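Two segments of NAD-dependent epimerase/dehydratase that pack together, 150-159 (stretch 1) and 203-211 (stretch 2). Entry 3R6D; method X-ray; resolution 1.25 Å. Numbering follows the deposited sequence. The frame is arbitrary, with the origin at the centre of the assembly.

Stretch 1 150-159: TILRLTWLYN
Stretch 2, residues 203-211: RTSIGVGEP

The two stretches are neighbouring parallel strands of one sheet. Strand 150-154 runs beside strand 204-209, with 31° between their N-to-C directions and a closest axis approach of 4.4 Å. The contact buries 614 Å², both sides summed. The register pairs Thr150 with Thr204, Ile151 with Ser205, Leu152 with Ile206, Arg153 with Gly207 and Leu154 with Val208. Wide and narrow CA-CA spacings alternate along this ladder: Leu152 CA to Ile206 CA is 5.1 Å, and Arg153 CA to Gly207 CA is 4.3 Å. Thr150, Leu152, Leu154, Thr204, Ile206 and Val208 point to one face; Ile151, Arg153 and Ser205 point to the other.

Arg203 precedes the strand with phi/psi 55/54, and its CA-to-CB bond points away from stretch 1. At Thr204 the chain becomes extended (-134/163). Thr204 O accepts from Ile151 N at 2.9 Å. Thr204 O also lies 3.3 Å from Thr150 CA, a CA-H...O contact. Thr204 has chi1 p and Thr150 (-127/120) chi1 m; Thr150 CG2 and Thr204 OG1 are 4.3 Å apart.

Ser205 (-124/114, chi1 t) lies beside Ile151 (-94/132, chi1 m, chi2 t). Ser205 CA is 3.3 Å from Ile151 O, a second CA-H...O contact, and Ser205 OG is 3.7 Å from Ile151 CG2. Ser205 also receives the side chain of Arg153 (-86/103). Arg153 has chi1 m, chi2 t, chi3 m and chi4 120°, and its end comes nearer to stretch 2 than its CA-to-CB direction suggests. Arg153 NE donates to Ser205 OG at 2.9 Å, with a bent angle of 134°. Arg153 NH2 donates to Ser205 O at 2.9 Å and a nearly straight 171°. This carbonyl lies near the guanidinium plane, where the N-H bonds point. The backbone of Ile206 and Gly207 covers one face of the group.

Ile206 (-120/129, chi1 m, chi2 m) bonds through both backbone polar atoms. Ile206 N donates to Ile151 O at 2.8 Å, and Ile206 O accepts from Arg153 N at 2.8 Å. Ile206 O also makes a CA-H...O contact with Leu152 CA at 3.3 Å.

Gly207 (-78/151) has no side chain; an ideal CB would lie 3.4 Å from Arg153 NH1, about contact distance. Gly207 CA approaches Arg153 O at 3.2 Å, a further CA-H...O contact.

Val208 (-130/120, chi1 t) closes the backbone ladder: Val208 N donates to Arg153 O at 3.0 Å. Ile151 and Arg153 thus each bond the residues flanking their register partner, the parallel pattern. Two leucines, Leu152 (-105/111) and Leu154 (-94/137), both chi1 m and chi2 t, make apolar contacts. Leu154 CD2 is 3.8 Å from Val208 CB, and Leu152 CD2 is 4.2 Å from Val208 CG2. Val208 O is buried without a polar partner; Thr155 CG2 lies 3.7 Å from Val208 O.

Gly209 (-142/160) ends the strand, with Gly209 CA 4.0 Å from Thr155 CG2. Thr155 (-80/-169, chi1 t) follows strand 150-154 and points toward stretch 2. Tyr158 (-153/172, chi1 p, chi2 107°) is again in a strand; its CA-to-CB bond points sideways, but its end comes nearer. Tyr158 OH donates to Glu210 OE1 at 2.5 Å, a short hydrogen bond. Glu210 is -84/121, chi1 t, chi2 t, chi3 -22°. Pro211 makes no contact with stretch 1.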

# COMPACT_ATOMS: atom_id res chain seq x y z
N THR A 150 -3.96 -8.26 0.53
CA THR A 150 -5.01 -7.24 0.58
C THR A 150 -4.57 -6.10 -0.33
O THR A 150 -3.48 -5.53 -0.11
CB THR A 150 -5.19 -6.64 2.01
OG1 THR A 150 -5.22 -7.69 3.00
CG2 THR A 150 -6.45 -5.79 2.06
N ILE A 151 -5.36 -5.81 -1.35
CA ILE A 151 -5.11 -4.64 -2.19
C ILE A 151 -5.92 -3.50 -1.63
O ILE A 151 -7.11 -3.67 -1.33
CB ILE A 151 -5.47 -4.95 -3.65
CG1 ILE A 151 -4.49 -6.02 -4.22
CG2 ILE A 151 -5.48 -3.65 -4.48
CD1 ILE A 151 -4.97 -6.61 -5.53
N LEU A 152 -5.30 -2.33 -1.46
CA LEU A 152 -6.01 -1.11 -1.05
C LEU A 152 -6.15 -0.22 -2.26
O LEU A 152 -5.16 0.26 -2.81
CB LEU A 152 -5.23 -0.40 0.10
CG LEU A 152 -5.04 -1.30 1.35
CD1 LEU A 152 -4.21 -0.51 2.34
CD2 LEU A 152 -6.36 -1.73 1.92
N ARG A 153 -7.39 -0.06 -2.73
CA ARG A 153 -7.68 0.79 -3.88
C ARG A 153 -7.87 2.23 -3.41
O ARG A 153 -8.90 2.54 -2.82
CB ARG A 153 -8.92 0.31 -4.63
CG ARG A 153 -8.73 -1.03 -5.33
CD ARG A 153 -10.02 -1.56 -5.91
NE ARG A 153 -10.90 -2.12 -4.89
CZ ARG A 153 -12.13 -1.70 -4.60
NH1 ARG A 153 -12.61 -0.56 -5.13
NH2 ARG A 153 -12.87 -2.38 -3.73
N LEU A 154 -6.86 3.08 -3.62
CA LEU A 154 -6.91 4.44 -3.08
C LEU A 154 -7.46 5.39 -4.09
O LEU A 154 -7.07 5.36 -5.26
CB LEU A 154 -5.52 4.91 -2.65
CG LEU A 154 -4.76 3.96 -1.69
CD1 LEU A 154 -3.50 4.64 -1.20
CD2 LEU A 154 -5.64 3.54 -0.50
N THR A 155 -8.35 6.28 -3.62
CA THR A 155 -8.78 7.43 -4.41
C THR A 155 -7.69 8.53 -4.31
O THR A 155 -6.58 8.24 -3.88
CB THR A 155 -10.18 7.83 -4.02
OG1 THR A 155 -10.63 8.86 -4.92
CG2 THR A 155 -10.30 8.30 -2.56
N TRP A 156 -7.99 9.74 -4.78
CA TRP A 156 -6.93 10.75 -4.97
C TRP A 156 -6.38 11.25 -3.63
O TRP A 156 -7.14 11.61 -2.75
CB TRP A 156 -7.52 11.92 -5.78
CG TRP A 156 -7.66 11.54 -7.24
CD1 TRP A 156 -8.74 10.96 -7.87
CD2 TRP A 156 -6.63 11.62 -8.22
NE1 TRP A 156 -8.45 10.70 -9.18
CE2 TRP A 156 -7.15 11.09 -9.42
CE3 TRP A 156 -5.31 12.09 -8.19
CZ2 TRP A 156 -6.38 11.04 -10.61
CZ3 TRP A 156 -4.55 12.06 -9.37
CH2 TRP A 156 -5.10 11.55 -10.57
N LEU A 157 -5.06 11.26 -3.51
CA LEU A 157 -4.41 11.49 -2.22
C LEU A 157 -4.05 12.94 -1.96
O LEU A 157 -3.76 13.71 -2.86
CB LEU A 157 -3.12 10.68 -2.13
CG LEU A 157 -3.31 9.17 -2.16
CD1 LEU A 157 -1.96 8.45 -2.35
CD2 LEU A 157 -3.99 8.69 -0.86
N TYR A 158 -4.05 13.32 -0.68
CA TYR A 158 -3.54 14.60 -0.25
C TYR A 158 -3.07 14.42 1.20
O TYR A 158 -3.30 13.37 1.81
CB TYR A 158 -4.60 15.70 -0.43
CG TYR A 158 -5.79 15.63 0.52
CD1 TYR A 158 -5.91 16.55 1.56
CD2 TYR A 158 -6.78 14.65 0.39
CE1 TYR A 158 -6.99 16.51 2.43
CE2 TYR A 158 -7.87 14.60 1.26
CZ TYR A 158 -7.98 15.55 2.27
OH TYR A 158 -9.07 15.53 3.13
N ASN A 159 -2.40 15.45 1.72
CA ASN A 159 -1.89 15.42 3.08
C ASN A 159 -2.63 16.37 3.97
O ASN A 159 -2.74 17.56 3.66
CB ASN A 159 -0.40 15.79 3.11
CG ASN A 159 0.44 14.79 2.35
OD1 ASN A 159 0.14 13.60 2.34
ND2 ASN A 159 1.50 15.26 1.72
N ARG A 203 -7.23 -12.05 0.77
CA ARG A 203 -7.38 -12.11 -0.69
C ARG A 203 -8.57 -11.27 -1.11
O ARG A 203 -9.42 -11.71 -1.88
CB ARG A 203 -7.47 -13.55 -1.19
CG ARG A 203 -6.21 -14.32 -0.88
CD ARG A 203 -6.24 -15.78 -1.35
NE ARG A 203 -6.52 -15.95 -2.78
CZ ARG A 203 -5.63 -15.82 -3.77
NH1 ARG A 203 -4.39 -15.43 -3.54
NH2 ARG A 203 -6.00 -16.05 -5.04
N THR A 204 -8.55 -10.01 -0.70
CA THR A 204 -9.57 -9.07 -1.11
C THR A 204 -8.94 -7.74 -1.55
O THR A 204 -7.78 -7.45 -1.26
CB THR A 204 -10.59 -8.82 0.01
OG1 THR A 204 -9.90 -8.22 1.08
CG2 THR A 204 -11.26 -10.10 0.46
N SER A 205 -9.74 -6.96 -2.26
CA SER A 205 -9.36 -5.65 -2.75
C SER A 205 -10.38 -4.64 -2.24
O SER A 205 -11.56 -4.69 -2.61
CB SER A 205 -9.40 -5.65 -4.26
OG SER A 205 -9.07 -4.35 -4.70
N ILE A 206 -9.91 -3.74 -1.38
CA ILE A 206 -10.80 -2.89 -0.58
C ILE A 206 -10.47 -1.43 -0.92
O ILE A 206 -9.31 -1.02 -0.87
CB ILE A 206 -10.56 -3.16 0.94
CG1 ILE A 206 -10.78 -4.65 1.28
CG2 ILE A 206 -11.46 -2.30 1.83
CD1 ILE A 206 -12.10 -5.23 0.82
N GLY A 207 -11.50 -0.63 -1.25
CA GLY A 207 -11.29 0.80 -1.48
C GLY A 207 -11.15 1.55 -0.16
O GLY A 207 -11.73 1.14 0.86
N VAL A 208 -10.40 2.64 -0.18
CA VAL A 208 -10.22 3.48 1.01
C VAL A 208 -10.51 4.92 0.58
O VAL A 208 -9.81 5.45 -0.30
CB VAL A 208 -8.80 3.36 1.61
CG1 VAL A 208 -8.77 4.08 2.95
CG2 VAL A 208 -8.39 1.91 1.84
N GLY A 209 -11.52 5.53 1.21
CA GLY A 209 -11.93 6.87 0.81
C GLY A 209 -12.31 7.71 2.01
O GLY A 209 -12.64 7.17 3.08
N GLU A 210 -12.31 9.04 1.82
CA GLU A 210 -12.77 9.96 2.85
C GLU A 210 -14.29 10.10 2.77
O GLU A 210 -14.83 10.52 1.74
CB GLU A 210 -12.12 11.32 2.64
CG GLU A 210 -12.57 12.40 3.64
CD GLU A 210 -11.92 13.74 3.38
OE1 GLU A 210 -10.87 13.82 2.75
OE2 GLU A 210 -12.48 14.74 3.84
N PRO A 211 -15.00 9.76 3.86
CA PRO A 211 -16.45 9.91 3.82
C PRO A 211 -16.85 11.35 3.48
O PRO A 211 -16.19 12.28 3.91
CB PRO A 211 -16.88 9.56 5.24
CG PRO A 211 -15.79 8.62 5.76
CD PRO A 211 -14.52 9.19 5.14